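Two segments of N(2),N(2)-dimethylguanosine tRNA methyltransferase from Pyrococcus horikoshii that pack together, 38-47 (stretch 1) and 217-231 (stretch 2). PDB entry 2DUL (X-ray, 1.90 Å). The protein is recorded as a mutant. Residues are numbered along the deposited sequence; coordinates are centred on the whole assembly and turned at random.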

# COMPACT_ATOMS: atom_id res chain seq x y z
N ILE A 38 6.28 -0.70 8.72
CA ILE A 38 5.62 0.48 8.16
C ILE A 38 4.23 0.67 8.74
O ILE A 38 3.88 1.76 9.18
N VAL A 39 3.43 -0.39 8.74
CA VAL A 39 2.08 -0.28 9.27
C VAL A 39 2.11 0.02 10.78
O VAL A 39 1.30 0.80 11.28
N VAL A 40 3.06 -0.59 11.49
CA VAL A 40 3.19 -0.34 12.93
C VAL A 40 3.46 1.15 13.15
O VAL A 40 2.89 1.77 14.05
N VAL A 41 4.34 1.72 12.33
CA VAL A 41 4.67 3.13 12.44
C VAL A 41 3.43 3.98 12.20
O VAL A 41 3.11 4.88 12.98
N LEU A 42 2.72 3.66 11.12
CA LEU A 42 1.51 4.39 10.76
C LEU A 42 0.46 4.35 11.86
O LEU A 42 -0.13 5.38 12.21
N LEU A 43 0.22 3.17 12.42
CA LEU A 43 -0.78 3.02 13.47
C LEU A 43 -0.44 3.83 14.71
O LEU A 43 -1.33 4.24 15.45
N ASN A 44 0.85 4.07 14.94
CA ASN A 44 1.28 4.86 16.09
C ASN A 44 1.01 6.34 15.87
O ASN A 44 1.17 7.15 16.79
N ILE A 45 0.61 6.69 14.65
CA ILE A 45 0.29 8.07 14.32
C ILE A 45 -1.22 8.23 14.28
O ILE A 45 -1.78 9.15 14.87
N LEU A 46 -1.90 7.30 13.59
CA LEU A 46 -3.35 7.35 13.45
C LEU A 46 -4.12 6.81 14.65
O LEU A 46 -5.27 7.19 14.87
N ASN A 47 -3.50 5.91 15.41
CA ASN A 47 -4.12 5.36 16.62
C ASN A 47 -5.49 4.67 16.48
O ASN A 47 -6.37 4.89 17.31
N VAL A 217 -5.69 9.39 0.15
CA VAL A 217 -4.56 8.48 0.27
C VAL A 217 -3.66 8.93 1.41
O VAL A 217 -3.26 10.09 1.47
N ILE A 218 -3.37 8.01 2.33
CA ILE A 218 -2.49 8.32 3.44
C ILE A 218 -1.06 8.06 2.97
O ILE A 218 -0.17 8.89 3.12
N LEU A 219 -0.87 6.88 2.38
CA LEU A 219 0.44 6.48 1.88
C LEU A 219 0.29 5.29 0.95
O LEU A 219 -0.34 4.30 1.30
N ALA A 220 0.86 5.40 -0.24
CA ALA A 220 0.81 4.31 -1.21
C ALA A 220 2.20 4.25 -1.82
O ALA A 220 2.76 5.28 -2.20
N TYR A 221 2.75 3.04 -1.91
CA TYR A 221 4.09 2.90 -2.44
C TYR A 221 4.35 1.52 -3.03
O TYR A 221 3.54 0.61 -2.88
N TYR A 222 5.49 1.40 -3.70
CA TYR A 222 5.91 0.15 -4.31
C TYR A 222 7.22 -0.26 -3.63
O TYR A 222 8.06 0.59 -3.34
N LYS A 223 7.38 -1.56 -3.39
CA LYS A 223 8.60 -2.05 -2.77
C LYS A 223 8.81 -3.54 -3.02
O LYS A 223 7.96 -4.36 -2.68
N ASP A 224 9.94 -3.87 -3.63
CA ASP A 224 10.31 -5.24 -3.91
C ASP A 224 9.16 -6.12 -4.40
O ASP A 224 8.80 -7.11 -3.78
N HIS A 225 8.59 -5.72 -5.53
CA HIS A 225 7.51 -6.46 -6.17
C HIS A 225 6.18 -6.59 -5.44
O HIS A 225 5.45 -7.56 -5.64
N TYR A 226 5.87 -5.63 -4.58
CA TYR A 226 4.59 -5.64 -3.91
C TYR A 226 4.08 -4.20 -3.85
O TYR A 226 4.86 -3.26 -3.72
N PHE A 227 2.77 -4.05 -3.99
CA PHE A 227 2.15 -2.73 -3.98
C PHE A 227 1.37 -2.56 -2.69
O PHE A 227 0.65 -3.47 -2.26
N ARG A 228 1.52 -1.39 -2.08
CA ARG A 228 0.88 -1.08 -0.80
C ARG A 228 0.07 0.21 -0.87
O ARG A 228 0.53 1.22 -1.40
N ALA A 229 -1.13 0.20 -0.30
CA ALA A 229 -1.96 1.39 -0.29
C ALA A 229 -2.71 1.55 1.02
O ALA A 229 -3.45 0.66 1.44
N PHE A 230 -2.50 2.70 1.66
CA PHE A 230 -3.19 3.02 2.91
C PHE A 230 -4.13 4.17 2.58
O PHE A 230 -3.68 5.24 2.15
N VAL A 231 -5.42 3.96 2.77
CA VAL A 231 -6.39 5.01 2.48
C VAL A 231 -7.32 5.30 3.65
O VAL A 231 -7.59 4.42 4.48

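Which side chains of the helix face the hairpin? The helix of stretch 1 runs nearly parallel to strand 226-231, 9° between their directions and 11.5 Å apart at closest approach, a gap that side chains fill. Ile 38, Val 39, Leu 42 and Leu 46 point toward the strands: Ile 38, Leu 42 and Leu 46 recur every four residues, and Val 39 lies beside Ile 38 and three before Leu 42, so that all four lie on the side of the helix turned to the strands, while Val 40, Val 41 and Ile 45 are out of reach.

What does Leu 42 do at the middle of the contact? It has the largest covered area, 63 Å², and its chi1 t, chi2 p rotamer sets CD2 over one face of the Phe 230 ring, 3.7 Å from the centroid in a CH-pi contact. Phe 230, with chi1 m, also meets Val 39, whose CG2 lies 4.2 Å from Phe 230 CE2. The other methyl of Leu 42, CD1, lies 3.8 Å from Ile 218 CG2. Further along, Leu 46 CD2 reaches Ile 218 CD1 at 3.6 Å; Ile 218 is m, t.

How does Ile 38 fill its end of the contact? With both chi angles m, it has 60 Å² covered. Its CG2 lies 4.2 Å from Leu 219 CD2, 4.1 Å from Tyr 221 CE2 and 4.3 Å from Phe 230 CE1, so one methyl bridges residues from both strands. Its CG1 approaches Tyr 221 OH at 3.7 Å.

Do polar groups join the two stretches? No hydrogen bond crosses between them, and the packing is mainly apolar. Arg 228 comes near with its guanidinium, NH2 lying 3.9 Å from Val 39 CB, but its NH1 and NH2 are hydrogen-bonded elsewhere in the structure. Within the helix, Asn 44 ND2 donates to Val 40 O at 2.9 Å, well away from the strands.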

# COMPACT_ATOMS: atom_id res chain seq x y z
CB ILE A 38 5.53 0.39 6.61
CG1 ILE A 38 6.92 0.21 6.01
CG2 ILE A 38 4.89 1.65 6.04
CD1 ILE A 38 7.90 1.31 6.37
CB VAL A 39 1.23 -1.56 8.96
CG1 VAL A 39 1.88 -2.80 9.53
CG2 VAL A 39 -0.18 -1.39 9.51
CB VAL A 40 4.35 -1.18 13.54
CG1 VAL A 40 4.78 -0.60 14.89
CG2 VAL A 40 3.90 -2.62 13.72
CB VAL A 41 5.76 3.54 11.43
CG1 VAL A 41 5.93 5.06 11.42
CG2 VAL A 41 7.08 2.86 11.79
CB LEU A 42 0.92 3.83 9.46
CG LEU A 42 -0.34 4.54 8.95
CD1 LEU A 42 -0.05 6.02 8.74
CD2 LEU A 42 -0.82 3.89 7.65
CB LEU A 43 -0.98 1.55 13.82
CG LEU A 43 -2.11 0.82 13.06
CD1 LEU A 43 -2.04 1.13 11.58
CD2 LEU A 43 -2.01 -0.67 13.32
CB ASN A 44 2.76 4.61 16.37
CG ASN A 44 2.97 3.44 17.32
OD1 ASN A 44 2.68 3.55 18.51
ND2 ASN A 44 3.47 2.33 16.80
CB ILE A 45 0.86 8.47 12.93
CG1 ILE A 45 2.39 8.35 12.93
CG2 ILE A 45 0.44 9.89 12.58
CD1 ILE A 45 3.07 9.22 13.96
CB LEU A 46 -3.77 6.64 12.17
CG LEU A 46 -3.74 7.53 10.92
CD1 LEU A 46 -2.51 8.42 10.92
CD2 LEU A 46 -3.78 6.67 9.67
CB ASN A 47 -4.25 6.47 17.67
CG ASN A 47 -2.96 7.23 17.89
OD1 ASN A 47 -2.98 8.38 18.32
ND2 ASN A 47 -1.83 6.59 17.60
CB VAL A 217 -3.74 8.43 -1.03
CG1 VAL A 217 -2.54 7.50 -0.86
CG2 VAL A 217 -4.61 7.96 -2.18
CB ILE A 218 -2.79 7.41 4.65
CG1 ILE A 218 -4.21 7.70 5.17
CG2 ILE A 218 -1.75 7.63 5.74
CD1 ILE A 218 -4.72 6.67 6.16
CB LEU A 219 1.35 6.09 3.04
CG LEU A 219 2.67 5.40 2.66
CD1 LEU A 219 3.54 6.35 1.86
CD2 LEU A 219 3.39 4.95 3.93
CB ALA A 220 -0.23 4.58 -2.28
CB TYR A 221 5.11 3.19 -1.32
CG TYR A 221 5.08 2.19 -0.18
CD1 TYR A 221 5.86 1.04 -0.23
CD2 TYR A 221 4.28 2.39 0.94
CE1 TYR A 221 5.85 0.11 0.81
CE2 TYR A 221 4.25 1.47 1.99
CZ TYR A 221 5.04 0.33 1.92
OH TYR A 221 5.03 -0.60 2.94
CB TYR A 222 6.16 0.33 -5.81
CG TYR A 222 6.85 -0.86 -6.44
CD1 TYR A 222 6.14 -1.99 -6.80
CD2 TYR A 222 8.24 -0.86 -6.61
CE1 TYR A 222 6.78 -3.11 -7.31
CE2 TYR A 222 8.89 -1.98 -7.12
CZ TYR A 222 8.16 -3.10 -7.47
OH TYR A 222 8.79 -4.21 -7.97
CB LYS A 223 8.58 -1.80 -1.26
CG LYS A 223 9.88 -2.16 -0.54
CD LYS A 223 10.99 -1.18 -0.91
CE LYS A 223 12.23 -1.39 -0.04
NZ LYS A 223 12.92 -2.67 -0.33
CB ASP A 224 10.93 -5.88 -2.66
CG ASP A 224 11.78 -7.10 -2.98
OD1 ASP A 224 12.16 -7.83 -2.04
OD2 ASP A 224 12.07 -7.32 -4.18
CB HIS A 225 8.03 -7.85 -6.56
CG HIS A 225 9.21 -7.80 -7.48
ND1 HIS A 225 9.18 -7.15 -8.70
CD2 HIS A 225 10.47 -8.28 -7.34
CE1 HIS A 225 10.36 -7.24 -9.27
NE2 HIS A 225 11.17 -7.92 -8.47
CB TYR A 226 4.66 -6.30 -2.52
CG TYR A 226 5.25 -5.51 -1.38
CD1 TYR A 226 4.58 -4.42 -0.83
CD2 TYR A 226 6.45 -5.91 -0.79
CE1 TYR A 226 5.08 -3.75 0.28
CE2 TYR A 226 6.97 -5.24 0.32
CZ TYR A 226 6.28 -4.16 0.86
OH TYR A 226 6.77 -3.51 1.97
CB PHE A 227 1.23 -2.60 -5.19
CG PHE A 227 1.93 -2.86 -6.50
CD1 PHE A 227 2.28 -4.16 -6.87
CD2 PHE A 227 2.25 -1.81 -7.36
CE1 PHE A 227 2.95 -4.41 -8.07
CE2 PHE A 227 2.92 -2.05 -8.56
CZ PHE A 227 3.27 -3.35 -8.92
CB ARG A 228 1.97 -0.91 0.27
CG ARG A 228 1.95 -1.89 1.42
CD ARG A 228 0.66 -1.83 2.21
NE ARG A 228 0.85 -2.33 3.58
CZ ARG A 228 -0.11 -2.85 4.33
NH1 ARG A 228 -1.35 -2.96 3.86
NH2 ARG A 228 0.16 -3.24 5.57
CB ALA A 229 -2.96 1.33 -1.45
CB PHE A 230 -2.20 3.47 3.99
CG PHE A 230 -1.27 2.39 4.47
CD1 PHE A 230 0.03 2.32 4.00
CD2 PHE A 230 -1.71 1.43 5.38
CE1 PHE A 230 0.90 1.31 4.43
CE2 PHE A 230 -0.85 0.42 5.83
CZ PHE A 230 0.46 0.36 5.36
CB VAL A 231 -7.25 4.67 1.24
CG1 VAL A 231 -6.36 4.50 0.02
CG2 VAL A 231 -8.06 3.41 1.48